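PDB 1X46: hemoglobin component VII from Tokunagayusurika akamusi, which probably binds and carries oxygen through its heme, as a member of the globin family. Local coordinates for residues D28-F33 with L63-I68; S45-A48 with S54-D57; S17-I22 with V71-I76; N32-K35 with S40-K43. One frame throughout, in Å; residues are numbered along the deposited sequence.

Interaction 1 (D28-F33 with L63-I68); sequences DILYNF and LHATRI. With HEM (protoporphyrin IX containing Fe), chain B.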
# COMPACT_ATOMS: atom_id res chain seq x y z
N ASP A 28 5.26 1.92 11.79
CA ASP A 28 4.18 2.88 12.04
C ASP A 28 3.11 2.77 10.98
O ASP A 28 1.91 2.92 11.30
CB ASP A 28 4.69 4.31 12.13
CG ASP A 28 5.54 4.57 13.38
OD1 ASP A 28 5.43 3.84 14.37
OD2 ASP A 28 6.35 5.53 13.41
N ILE A 29 3.49 2.49 9.73
CA ILE A 29 2.47 2.34 8.68
C ILE A 29 1.60 1.13 8.99
O ILE A 29 0.36 1.20 8.91
CB ILE A 29 3.15 2.15 7.29
CG1 ILE A 29 3.78 3.46 6.82
CG2 ILE A 29 2.13 1.61 6.25
CD1 ILE A 29 4.78 3.27 5.68
N LEU A 30 2.21 0.01 9.37
CA LEU A 30 1.42 -1.19 9.69
C LEU A 30 0.57 -1.00 10.93
O LEU A 30 -0.60 -1.42 10.97
CB LEU A 30 2.31 -2.45 9.83
CG LEU A 30 1.58 -3.79 10.01
CD1 LEU A 30 0.66 -4.04 8.80
CD2 LEU A 30 2.61 -4.95 10.16
N TYR A 31 1.17 -0.40 11.96
CA TYR A 31 0.38 -0.10 13.15
C TYR A 31 -0.83 0.78 12.80
O TYR A 31 -1.94 0.47 13.27
CB TYR A 31 1.27 0.59 14.19
CG TYR A 31 0.51 1.06 15.40
CD1 TYR A 31 0.35 0.25 16.51
CD2 TYR A 31 -0.05 2.34 15.42
CE1 TYR A 31 -0.34 0.69 17.62
CE2 TYR A 31 -0.76 2.78 16.54
CZ TYR A 31 -0.88 1.93 17.63
OH TYR A 31 -1.56 2.33 18.76
N ASN A 32 -0.63 1.79 11.96
CA ASN A 32 -1.75 2.66 11.59
C ASN A 32 -2.85 1.90 10.86
O ASN A 32 -4.04 2.10 11.10
CB ASN A 32 -1.25 3.82 10.75
CG ASN A 32 -2.35 4.77 10.40
OD1 ASN A 32 -2.92 5.43 11.28
ND2 ASN A 32 -2.64 4.88 9.12
N PHE A 33 -2.45 1.00 9.99
CA PHE A 33 -3.41 0.18 9.26
C PHE A 33 -4.22 -0.67 10.21
O PHE A 33 -5.45 -0.64 10.15
CB PHE A 33 -2.66 -0.67 8.20
CG PHE A 33 -3.54 -1.65 7.46
CD1 PHE A 33 -4.76 -1.25 6.92
CD2 PHE A 33 -3.15 -3.00 7.33
CE1 PHE A 33 -5.58 -2.17 6.24
CE2 PHE A 33 -3.97 -3.92 6.66
CZ PHE A 33 -5.18 -3.50 6.09
N LEU A 63 8.81 -7.59 10.92
CA LEU A 63 9.02 -8.47 9.77
C LEU A 63 7.90 -8.29 8.73
O LEU A 63 8.18 -8.06 7.54
CB LEU A 63 9.13 -9.93 10.23
CG LEU A 63 9.20 -10.95 9.07
CD1 LEU A 63 10.36 -10.70 8.07
CD2 LEU A 63 9.29 -12.35 9.73
N HIS A 64 6.64 -8.35 9.16
CA HIS A 64 5.56 -8.22 8.19
C HIS A 64 5.53 -6.78 7.59
O HIS A 64 5.30 -6.60 6.39
CB HIS A 64 4.19 -8.57 8.75
CG HIS A 64 3.18 -8.61 7.66
ND1 HIS A 64 3.23 -9.59 6.69
CD2 HIS A 64 2.28 -7.69 7.24
CE1 HIS A 64 2.32 -9.32 5.77
NE2 HIS A 64 1.76 -8.16 6.06
N ALA A 65 5.74 -5.79 8.45
CA ALA A 65 5.77 -4.40 8.00
C ALA A 65 6.82 -4.21 6.90
O ALA A 65 6.56 -3.55 5.88
CB ALA A 65 6.03 -3.46 9.20
N THR A 66 7.99 -4.80 7.11
CA THR A 66 9.07 -4.74 6.13
C THR A 66 8.72 -5.46 4.84
O THR A 66 9.06 -4.97 3.74
CB THR A 66 10.36 -5.30 6.77
OG1 THR A 66 10.65 -4.50 7.91
CG2 THR A 66 11.59 -5.13 5.83
N ARG A 67 8.07 -6.62 4.95
CA ARG A 67 7.62 -7.34 3.75
C ARG A 67 6.67 -6.49 2.90
O ARG A 67 6.84 -6.46 1.67
CB ARG A 67 6.94 -8.66 4.15
CG ARG A 67 7.93 -9.68 4.66
CD ARG A 67 7.25 -10.96 5.17
NE ARG A 67 8.25 -12.01 5.36
CZ ARG A 67 8.17 -13.02 6.21
NH1 ARG A 67 7.10 -13.17 7.00
NH2 ARG A 67 9.19 -13.87 6.25
N ILE A 68 5.68 -5.83 3.51
CA ILE A 68 4.71 -5.01 2.77
C ILE A 68 5.45 -3.89 2.08
O ILE A 68 5.27 -3.64 0.88
CB ILE A 68 3.64 -4.38 3.72
CG1 ILE A 68 2.73 -5.48 4.26
CG2 ILE A 68 2.78 -3.31 2.96
CD1 ILE A 68 1.76 -4.95 5.34
CHA HEM B . 0.83 -11.35 3.43
CHB HEM B . 1.99 -7.48 0.74
CHC HEM B . -2.39 -5.60 1.61
CHD HEM B . -3.56 -9.44 4.30
C1A HEM B . 1.53 -10.44 2.69
C2A HEM B . 2.92 -10.58 2.30
C3A HEM B . 3.22 -9.51 1.57
C4A HEM B . 2.05 -8.69 1.41
CMA HEM B . 4.59 -9.22 0.93
CAA HEM B . 3.88 -11.72 2.77
CBA HEM B . 3.73 -13.08 2.06
CGA HEM B . 4.12 -12.96 0.61
O1A HEM B . 3.28 -13.26 -0.27
O2A HEM B . 5.28 -12.56 0.31
C1B HEM B . 0.94 -6.61 0.78
C2B HEM B . 0.87 -5.30 0.16
C3B HEM B . -0.36 -4.78 0.40
C4B HEM B . -1.09 -5.77 1.17
CMB HEM B . 2.05 -4.66 -0.62
CAB HEM B . -1.00 -3.43 0.01
CBB HEM B . -0.44 -2.54 -0.81
C1C HEM B . -3.10 -6.45 2.41
C2C HEM B . -4.46 -6.27 2.91
C3C HEM B . -4.76 -7.31 3.68
C4C HEM B . -3.64 -8.22 3.66
CMC HEM B . -5.36 -5.05 2.58
CAC HEM B . -6.10 -7.56 4.43
C1D HEM B . -2.51 -10.31 4.26
C2D HEM B . -2.49 -11.58 4.93
C3D HEM B . -1.15 -12.17 4.66
C4D HEM B . -0.46 -11.17 3.87
CMD HEM B . -3.64 -12.19 5.76
CAD HEM B . -0.63 -13.54 5.16
CBD HEM B . -0.10 -13.42 6.59
CGD HEM B . 0.29 -14.78 7.12
O1D HEM B . 0.54 -15.71 6.32
O2D HEM B . 0.32 -14.95 8.36
NA HEM B . 1.03 -9.29 2.13
NB HEM B . -0.28 -6.86 1.41
NC HEM B . -2.63 -7.67 2.87
ND HEM B . -1.29 -10.09 3.60
FE HEM B . -0.79 -8.48 2.50
O HOH W 1 -0.18 -7.50 4.23
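L30 and H64 meet because each holds CG anti to its own backbone N: chi1 of -173° extends the leucine from helix 26-36 toward helix 59-78, and chi1 of -171° swings the imidazole to where one edge meets L30 and another the heme. The two methyls of L30 divide the work. CD2 rests against the backbone of helix 59-78, 3.7 Å from A65 N, and also reaches the histidine ring, lying near the ring plane 4.0 Å from H64 CD2. CD1 meets I68 CD1 at 3.7 Å, the two aliphatic side chains crossing at about a right angle. The helix segments themselves are nearly perpendicular, at 100°, with their axes 9.3 Å apart. At the crossing the CA atoms of L30 and A65 come within 5.7 Å, an approach that the small A65 side chain can accommodate. This is the crossing of the second helix of the globin fold with the helix that carries the distal histidine. On its heme side, H64 CE1 packs edge-on at 3.4 Å from HEM C1A. H64 NE2 is hydrogen-bonded to a water 2.7 Å away that lies in the ring plane, and that water is bound to the heme iron at 2.1 Å. F44 makes an edge-to-face contact with the H64 ring, while H99 is the axial protein ligand of the iron. The contact between the helices is therefore apolar, whereas the polar atom NE2 faces the iron-bound water; as in other globins, H64 probably steadies bound oxygen at that position.

Interaction 2 (S45-A48 with S54-D57); sequences SAFA and SLKD. With HEM (protoporphyrin IX containing Fe), chain B.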
# COMPACT_ATOMS: atom_id res chain seq x y z
N SER A 45 -1.92 -14.69 10.62
CA SER A 45 -1.54 -15.77 11.51
C SER A 45 -0.70 -15.30 12.70
O SER A 45 -0.87 -15.79 13.82
CB SER A 45 -0.80 -16.88 10.76
OG SER A 45 -1.61 -17.38 9.73
N ALA A 46 0.20 -14.35 12.46
CA ALA A 46 1.08 -13.88 13.52
C ALA A 46 0.41 -12.85 14.44
O ALA A 46 0.92 -12.61 15.52
CB ALA A 46 2.39 -13.29 12.95
N PHE A 47 -0.68 -12.25 13.99
CA PHE A 47 -1.27 -11.10 14.71
C PHE A 47 -2.69 -11.27 15.23
O PHE A 47 -3.11 -10.50 16.10
CB PHE A 47 -1.17 -9.83 13.85
CG PHE A 47 0.20 -9.64 13.23
CD1 PHE A 47 1.36 -9.69 14.02
CD2 PHE A 47 0.30 -9.42 11.88
CE1 PHE A 47 2.64 -9.51 13.44
CE2 PHE A 47 1.56 -9.27 11.27
CZ PHE A 47 2.72 -9.33 12.06
N ALA A 48 -3.43 -12.23 14.68
CA ALA A 48 -4.84 -12.38 15.07
C ALA A 48 -4.92 -12.63 16.55
O ALA A 48 -4.19 -13.46 17.10
CB ALA A 48 -5.49 -13.51 14.30
N SER A 54 0.93 -4.46 22.19
CA SER A 54 1.97 -5.45 22.51
C SER A 54 2.80 -5.79 21.28
O SER A 54 3.98 -6.07 21.38
CB SER A 54 1.33 -6.75 23.02
OG SER A 54 0.58 -6.51 24.19
N LEU A 55 2.15 -5.82 20.13
CA LEU A 55 2.83 -6.21 18.89
C LEU A 55 3.89 -5.21 18.39
O LEU A 55 4.92 -5.60 17.82
CB LEU A 55 1.81 -6.46 17.78
CG LEU A 55 1.00 -7.74 17.87
CD1 LEU A 55 -0.19 -7.66 16.91
CD2 LEU A 55 1.85 -8.97 17.53
N LYS A 56 3.64 -3.91 18.54
CA LYS A 56 4.58 -2.90 18.09
C LYS A 56 5.99 -3.05 18.77
O LYS A 56 6.10 -3.31 19.96
CB LYS A 56 3.98 -1.49 18.28
CG LYS A 56 4.64 -0.45 17.40
CD LYS A 56 3.84 0.86 17.14
CE LYS A 56 3.16 1.43 18.37
NZ LYS A 56 2.95 2.91 18.25
N ASP A 57 7.07 -2.91 18.01
CA ASP A 57 8.43 -3.12 18.50
C ASP A 57 8.82 -4.59 18.71
O ASP A 57 9.84 -4.86 19.32
CB ASP A 57 8.75 -2.27 19.74
CG ASP A 57 8.59 -0.79 19.47
OD1 ASP A 57 9.33 -0.27 18.61
OD2 ASP A 57 7.73 -0.09 20.02
CHA HEM B . 0.83 -11.35 3.43
CHB HEM B . 1.99 -7.48 0.74
CHC HEM B . -2.39 -5.60 1.61
CHD HEM B . -3.56 -9.44 4.30
C1A HEM B . 1.53 -10.44 2.69
C2A HEM B . 2.92 -10.58 2.30
C3A HEM B . 3.22 -9.51 1.57
C4A HEM B . 2.05 -8.69 1.41
CMA HEM B . 4.59 -9.22 0.93
CAA HEM B . 3.88 -11.72 2.77
CBA HEM B . 3.73 -13.08 2.06
CGA HEM B . 4.12 -12.96 0.61
O1A HEM B . 3.28 -13.26 -0.27
O2A HEM B . 5.28 -12.56 0.31
C1B HEM B . 0.94 -6.61 0.78
C2B HEM B . 0.87 -5.30 0.16
C3B HEM B . -0.36 -4.78 0.40
C4B HEM B . -1.09 -5.77 1.17
CMB HEM B . 2.05 -4.66 -0.62
CAB HEM B . -1.00 -3.43 0.01
CBB HEM B . -0.44 -2.54 -0.81
C1C HEM B . -3.10 -6.45 2.41
C2C HEM B . -4.46 -6.27 2.91
C3C HEM B . -4.76 -7.31 3.68
C4C HEM B . -3.64 -8.22 3.66
CMC HEM B . -5.36 -5.05 2.58
CAC HEM B . -6.10 -7.56 4.43
C1D HEM B . -2.51 -10.31 4.26
C2D HEM B . -2.49 -11.58 4.93
C3D HEM B . -1.15 -12.17 4.66
C4D HEM B . -0.46 -11.17 3.87
CMD HEM B . -3.64 -12.19 5.76
CAD HEM B . -0.63 -13.54 5.16
CBD HEM B . -0.10 -13.42 6.59
CGD HEM B . 0.29 -14.78 7.12
O1D HEM B . 0.54 -15.71 6.32
O2D HEM B . 0.32 -14.95 8.36
NA HEM B . 1.03 -9.29 2.13
NB HEM B . -0.28 -6.86 1.41
NC HEM B . -2.63 -7.67 2.87
ND HEM B . -1.29 -10.09 3.60
FE HEM B . -0.79 -8.48 2.50
O HOH W 1 -0.18 -7.50 4.23
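F47 and L55 carry this contact, and the segment that leads to the phenylalanine starts at the heme margin. There the backbone N of S45 donates to the propionate atom HEM O2D over 3.2 Å, with an N-H...O angle of 139°, a long and bent bond made by the main chain. The S45 side chain runs beside the same carboxylate, S45 CB coming within 3.3 Å of HEM O2D. A46 adds little to L55 itself: its CB sits 3.8 Å above the plane of the neighbouring F47 ring, displaced toward the rim, and its carbonyl oxygen looks onto L55 from 4.3 Å (A46 O to L55 CD2). These residues belong to the irregular link between helix 38-41 and the short helix 52-55, the CD region of the globin fold, which borders the heme. F47 then supplies the main apolar surface. With CG anti to its carbonyl carbon (chi1 -47°), the phenyl ring turns its CD1 edge to L55, and the two side chains cross obliquely. L55 CD2 lies near the ring plane, 3.6 Å from F47 CD1, so the methyl abuts the rim and does not cover a face. The other branch, L55 CD1, fits into the angle at the base of the ring, 3.9 Å from F47 CB. F47 also packs on H64 of helix 59-78. Across the contact, L55 belongs to helix 52-55 just before K56 leaves helical geometry; its side chain also leans on F61, and L55 O receives a hydrogen bond from T58 OG1.

Interaction 3 (S17-I22 with V71-I76); sequences SSWAQI and VINEAI. With HEM (protoporphyrin IX containing Fe), chain B.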
# COMPACT_ATOMS: atom_id res chain seq x y z
N SER A 17 8.06 11.04 -4.14
CA SER A 17 8.64 11.93 -3.14
C SER A 17 7.93 11.87 -1.79
O SER A 17 8.59 11.89 -0.75
CB SER A 17 8.75 13.38 -3.63
OG SER A 17 7.52 13.88 -4.07
N SER A 18 6.60 11.76 -1.80
CA SER A 18 5.87 11.64 -0.55
C SER A 18 6.08 10.26 0.09
O SER A 18 6.20 10.13 1.31
CB SER A 18 4.38 12.00 -0.74
OG SER A 18 3.74 11.13 -1.66
N TRP A 19 6.19 9.23 -0.75
CA TRP A 19 6.56 7.91 -0.27
C TRP A 19 7.91 7.90 0.44
O TRP A 19 8.08 7.27 1.48
CB TRP A 19 6.53 6.90 -1.42
CG TRP A 19 6.97 5.53 -0.99
CD1 TRP A 19 8.07 4.84 -1.45
CD2 TRP A 19 6.30 4.66 -0.06
NE1 TRP A 19 8.12 3.60 -0.84
CE2 TRP A 19 7.05 3.47 0.01
CE3 TRP A 19 5.14 4.77 0.72
CZ2 TRP A 19 6.69 2.40 0.87
CZ3 TRP A 19 4.78 3.71 1.55
CH2 TRP A 19 5.55 2.54 1.62
N ALA A 20 8.87 8.59 -0.18
CA ALA A 20 10.21 8.67 0.41
C ALA A 20 10.20 9.27 1.82
O ALA A 20 11.11 9.01 2.62
CB ALA A 20 11.15 9.46 -0.52
N GLN A 21 9.17 10.06 2.13
CA GLN A 21 9.04 10.68 3.45
C GLN A 21 8.53 9.70 4.52
O GLN A 21 8.68 9.96 5.71
CB GLN A 21 8.08 11.88 3.37
CG GLN A 21 8.60 13.07 2.60
CD GLN A 21 7.84 14.34 2.93
OE1 GLN A 21 7.85 14.80 4.09
NE2 GLN A 21 7.15 14.90 1.94
N ILE A 22 7.92 8.58 4.10
CA ILE A 22 7.36 7.63 5.06
C ILE A 22 7.89 6.21 4.92
O ILE A 22 7.57 5.36 5.75
CB ILE A 22 5.80 7.64 4.99
CG1 ILE A 22 5.31 7.09 3.64
CG2 ILE A 22 5.28 9.07 5.25
CD1 ILE A 22 3.83 6.69 3.70
N VAL A 71 7.55 -4.56 -1.08
CA VAL A 71 6.80 -4.65 -2.33
C VAL A 71 6.36 -3.26 -2.78
O VAL A 71 6.48 -2.92 -3.96
CB VAL A 71 5.57 -5.56 -2.14
CG1 VAL A 71 4.66 -5.52 -3.39
CG2 VAL A 71 6.02 -6.97 -1.87
N ILE A 72 5.87 -2.44 -1.87
CA ILE A 72 5.49 -1.08 -2.28
C ILE A 72 6.68 -0.32 -2.85
O ILE A 72 6.54 0.35 -3.87
CB ILE A 72 4.81 -0.30 -1.10
CG1 ILE A 72 3.55 -1.02 -0.64
CG2 ILE A 72 4.45 1.14 -1.54
CD1 ILE A 72 2.85 -0.42 0.60
N ASN A 73 7.82 -0.40 -2.16
CA ASN A 73 9.05 0.24 -2.61
C ASN A 73 9.40 -0.16 -4.03
O ASN A 73 9.76 0.70 -4.86
CB ASN A 73 10.22 -0.21 -1.75
CG ASN A 73 10.35 0.55 -0.48
OD1 ASN A 73 9.62 1.50 -0.20
ND2 ASN A 73 11.30 0.11 0.35
N GLU A 74 9.36 -1.47 -4.31
CA GLU A 74 9.67 -1.93 -5.65
C GLU A 74 8.67 -1.42 -6.66
O GLU A 74 9.04 -0.99 -7.76
CB GLU A 74 9.76 -3.45 -5.75
CG GLU A 74 10.32 -3.85 -7.11
CD GLU A 74 10.45 -5.34 -7.35
OE1 GLU A 74 9.96 -6.16 -6.54
OE2 GLU A 74 11.04 -5.68 -8.40
N ALA A 75 7.38 -1.51 -6.32
CA ALA A 75 6.37 -1.06 -7.28
C ALA A 75 6.57 0.43 -7.60
O ALA A 75 6.51 0.85 -8.76
CB ALA A 75 4.96 -1.32 -6.73
N ILE A 76 6.81 1.23 -6.57
CA ILE A 76 6.91 2.65 -6.80
C ILE A 76 8.19 2.93 -7.61
O ILE A 76 8.16 3.77 -8.51
CB ILE A 76 6.76 3.45 -5.46
CG1 ILE A 76 5.30 3.35 -5.00
CG2 ILE A 76 7.17 4.92 -5.65
CD1 ILE A 76 5.07 3.92 -3.56
CHA HEM B . 0.83 -11.35 3.43
CHB HEM B . 1.99 -7.48 0.74
CHC HEM B . -2.39 -5.60 1.61
CHD HEM B . -3.56 -9.44 4.30
C1A HEM B . 1.53 -10.44 2.69
C2A HEM B . 2.92 -10.58 2.30
C3A HEM B . 3.22 -9.51 1.57
C4A HEM B . 2.05 -8.69 1.41
CMA HEM B . 4.59 -9.22 0.93
CAA HEM B . 3.88 -11.72 2.77
CBA HEM B . 3.73 -13.08 2.06
CGA HEM B . 4.12 -12.96 0.61
O1A HEM B . 3.28 -13.26 -0.27
O2A HEM B . 5.28 -12.56 0.31
C1B HEM B . 0.94 -6.61 0.78
C2B HEM B . 0.87 -5.30 0.16
C3B HEM B . -0.36 -4.78 0.40
C4B HEM B . -1.09 -5.77 1.17
CMB HEM B . 2.05 -4.66 -0.62
CAB HEM B . -1.00 -3.43 0.01
CBB HEM B . -0.44 -2.54 -0.81
C1C HEM B . -3.10 -6.45 2.41
C2C HEM B . -4.46 -6.27 2.91
C3C HEM B . -4.76 -7.31 3.68
C4C HEM B . -3.64 -8.22 3.66
CMC HEM B . -5.36 -5.05 2.58
CAC HEM B . -6.10 -7.56 4.43
C1D HEM B . -2.51 -10.31 4.26
C2D HEM B . -2.49 -11.58 4.93
C3D HEM B . -1.15 -12.17 4.66
C4D HEM B . -0.46 -11.17 3.87
CMD HEM B . -3.64 -12.19 5.76
CAD HEM B . -0.63 -13.54 5.16
CBD HEM B . -0.10 -13.42 6.59
CGD HEM B . 0.29 -14.78 7.12
O1D HEM B . 0.54 -15.71 6.32
O2D HEM B . 0.32 -14.95 8.36
NA HEM B . 1.03 -9.29 2.13
NB HEM B . -0.28 -6.86 1.41
NC HEM B . -2.63 -7.67 2.87
ND HEM B . -1.29 -10.09 3.60
FE HEM B . -0.79 -8.48 2.50
O HOH W 1 -0.18 -7.50 4.23
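W19 is held in two perpendicular ways by one helix, its indole N-H gripped at the ring edge while two methyls press on the same ring face. NE1 donates to N73 OD1 over only 2.7 Å, though the N-H...O angle of 141° is far from straight. The oxygen lies close to the indole plane and the donor lies in the carbonyl plane of the amide, so each partner lies in or near the other's plane, although the two planes stand 74° apart. Over one face of the indole, I72 CG2 sits 3.7 Å from the centroid of the six-membered ring and I76 CD1 sits 3.7 Å from that of the five-membered ring, both close to the ring normal: two CH-pi contacts from residues one helical turn apart. With CG anti to the backbone N (chi1 178°) the indole is directed at helix 59-78, and its two fused rings are long enough to meet both residues. A phenylalanine here would probably leave N73 OD1 without its indole donor and strip I72 CG2 of most of the ring it lies on. The other branch of I72 turns to the heme, its CG1 3.9 Å from HEM CMB. The contact thus joins helix 9-20 to helix 59-78, where H23 packs edge-to-face on W19, W135 of helix 129-146 touches both W19 and I76, and helix 85-100 lies against V71 and A75.

Interaction 4 (N32-K35 with S40-K43); sequences NFFK and SQAK. With HEM (protoporphyrin IX containing Fe), chain B.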
# COMPACT_ATOMS: atom_id res chain seq x y z
N ASN A 32 -0.63 1.79 11.96
CA ASN A 32 -1.75 2.66 11.59
C ASN A 32 -2.85 1.90 10.86
O ASN A 32 -4.04 2.10 11.10
CB ASN A 32 -1.25 3.82 10.75
CG ASN A 32 -2.35 4.77 10.40
OD1 ASN A 32 -2.92 5.43 11.28
ND2 ASN A 32 -2.64 4.88 9.12
N PHE A 33 -2.45 1.00 9.99
CA PHE A 33 -3.41 0.18 9.26
C PHE A 33 -4.22 -0.67 10.21
O PHE A 33 -5.45 -0.64 10.15
CB PHE A 33 -2.66 -0.67 8.20
CG PHE A 33 -3.54 -1.65 7.46
CD1 PHE A 33 -4.76 -1.25 6.92
CD2 PHE A 33 -3.15 -3.00 7.33
CE1 PHE A 33 -5.58 -2.17 6.24
CE2 PHE A 33 -3.97 -3.92 6.66
CZ PHE A 33 -5.18 -3.50 6.09
N PHE A 34 -3.57 -1.42 11.12
CA PHE A 34 -4.31 -2.29 12.02
C PHE A 34 -5.12 -1.49 13.04
O PHE A 34 -6.20 -1.95 13.44
CB PHE A 34 -3.32 -3.22 12.75
CG PHE A 34 -2.76 -4.34 11.88
CD1 PHE A 34 -3.34 -4.70 10.66
CD2 PHE A 34 -1.67 -5.05 12.34
CE1 PHE A 34 -2.82 -5.73 9.91
CE2 PHE A 34 -1.13 -6.10 11.61
CZ PHE A 34 -1.69 -6.45 10.40
N LYS A 35 -4.62 -0.33 13.49
CA LYS A 35 -5.38 0.53 14.42
C LYS A 35 -6.67 0.99 13.73
O LYS A 35 -7.74 0.96 14.36
CB LYS A 35 -4.53 1.71 14.91
CG LYS A 35 -5.17 2.52 16.03
CD LYS A 35 -4.99 1.84 17.39
CE LYS A 35 -5.46 2.77 18.51
NZ LYS A 35 -6.81 2.42 19.04
N SER A 40 -8.88 -6.31 9.87
CA SER A 40 -7.81 -6.79 8.98
C SER A 40 -6.73 -7.55 9.75
O SER A 40 -6.23 -8.57 9.27
CB SER A 40 -7.22 -5.62 8.25
OG SER A 40 -8.25 -5.06 7.48
N GLN A 41 -6.36 -7.06 10.93
CA GLN A 41 -5.39 -7.77 11.77
C GLN A 41 -5.83 -9.20 12.10
O GLN A 41 -4.98 -10.10 12.25
CB GLN A 41 -5.16 -6.97 13.05
CG GLN A 41 -4.10 -7.59 13.97
CD GLN A 41 -4.00 -6.88 15.30
OE1 GLN A 41 -4.16 -5.65 15.37
NE2 GLN A 41 -3.75 -7.64 16.36
N ALA A 42 -7.14 -9.41 12.23
CA ALA A 42 -7.68 -10.72 12.54
C ALA A 42 -7.42 -11.77 11.44
O ALA A 42 -7.63 -12.96 11.67
CB ALA A 42 -9.20 -10.62 12.80
N LYS A 43 -6.99 -11.33 10.26
CA LYS A 43 -6.68 -12.27 9.17
C LYS A 43 -5.26 -12.84 9.25
O LYS A 43 -4.94 -13.84 8.57
CB LYS A 43 -6.88 -11.58 7.83
CG LYS A 43 -8.27 -11.01 7.66
CD LYS A 43 -8.55 -10.68 6.21
CE LYS A 43 -9.93 -10.08 6.05
NZ LYS A 43 -10.93 -11.18 5.93
CHA HEM B . 0.83 -11.35 3.43
CHB HEM B . 1.99 -7.48 0.74
CHC HEM B . -2.39 -5.60 1.61
CHD HEM B . -3.56 -9.44 4.30
C1A HEM B . 1.53 -10.44 2.69
C2A HEM B . 2.92 -10.58 2.30
C3A HEM B . 3.22 -9.51 1.57
C4A HEM B . 2.05 -8.69 1.41
CMA HEM B . 4.59 -9.22 0.93
CAA HEM B . 3.88 -11.72 2.77
CBA HEM B . 3.73 -13.08 2.06
CGA HEM B . 4.12 -12.96 0.61
O1A HEM B . 3.28 -13.26 -0.27
O2A HEM B . 5.28 -12.56 0.31
C1B HEM B . 0.94 -6.61 0.78
C2B HEM B . 0.87 -5.30 0.16
C3B HEM B . -0.36 -4.78 0.40
C4B HEM B . -1.09 -5.77 1.17
CMB HEM B . 2.05 -4.66 -0.62
CAB HEM B . -1.00 -3.43 0.01
CBB HEM B . -0.44 -2.54 -0.81
C1C HEM B . -3.10 -6.45 2.41
C2C HEM B . -4.46 -6.27 2.91
C3C HEM B . -4.76 -7.31 3.68
C4C HEM B . -3.64 -8.22 3.66
CMC HEM B . -5.36 -5.05 2.58
CAC HEM B . -6.10 -7.56 4.43
C1D HEM B . -2.51 -10.31 4.26
C2D HEM B . -2.49 -11.58 4.93
C3D HEM B . -1.15 -12.17 4.66
C4D HEM B . -0.46 -11.17 3.87
CMD HEM B . -3.64 -12.19 5.76
CAD HEM B . -0.63 -13.54 5.16
CBD HEM B . -0.10 -13.42 6.59
CGD HEM B . 0.29 -14.78 7.12
O1D HEM B . 0.54 -15.71 6.32
O2D HEM B . 0.32 -14.95 8.36
NA HEM B . 1.03 -9.29 2.13
NB HEM B . -0.28 -6.86 1.41
NC HEM B . -2.63 -7.67 2.87
ND HEM B . -1.29 -10.09 3.60
FE HEM B . -0.79 -8.48 2.50
O HOH W 2 -6.06 -3.54 15.70
O HOH W 1 -0.18 -7.50 4.23
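Q41 OE1 and F34 O are joined by one water, which donates to both, at 2.9 Å to Q41 OE1 and 2.8 Å to F34 O. The bridge spans the corner of the globin fold where helix 26-36 gives way to the short helix 38-41. At the other end of the amide, Q41 NE2 donates to F47 O, so both polar atoms of the side chain have partners. Nearer its backbone, the glutamine covers an aromatic face: Q41 CB lies 3.8 Å from the centroid of the F34 ring, 16° off its normal, in a CH-pi contact. Extended through chi1 (-177°) and chi2, the Q41 chain runs across the ring at about a right angle and brings OE1 to 3.7 Å from F34 CB. The F34 ring also packs edge-to-face with F44, a residue of the heme site. An alanine in place of F34 would probably open a gap under Q41 CB and CG and take from F44 its aromatic neighbour. Beside this pair, F33 leans obliquely on S40, its CZ 3.6 Å from S40 CB, and the same F33 CZ lies 3.8 Å from the heme methyl HEM CMC.

In the fold
All four contacts touch one heme. Interaction 3 closes the widest loop of the four; interaction 1 is nested inside it, and interactions 4 and 2 follow in series within that span. Interactions 1 and 3 share helix 59-78, with centres about 13 Å apart, while interactions 1 and 4 share helix 26-36, with centres about 10 Å apart. Interactions 2 and 4 touch directly, centres about 10 Å apart, whereas interactions 2 and 3, centres about 24 Å apart, do not meet. Helix 59-78 thus ties the distal heme wall to helix 9-20, and interactions 4 and 2 follow the chain along the heme margin, the first meeting heme methyls and the second a propionate.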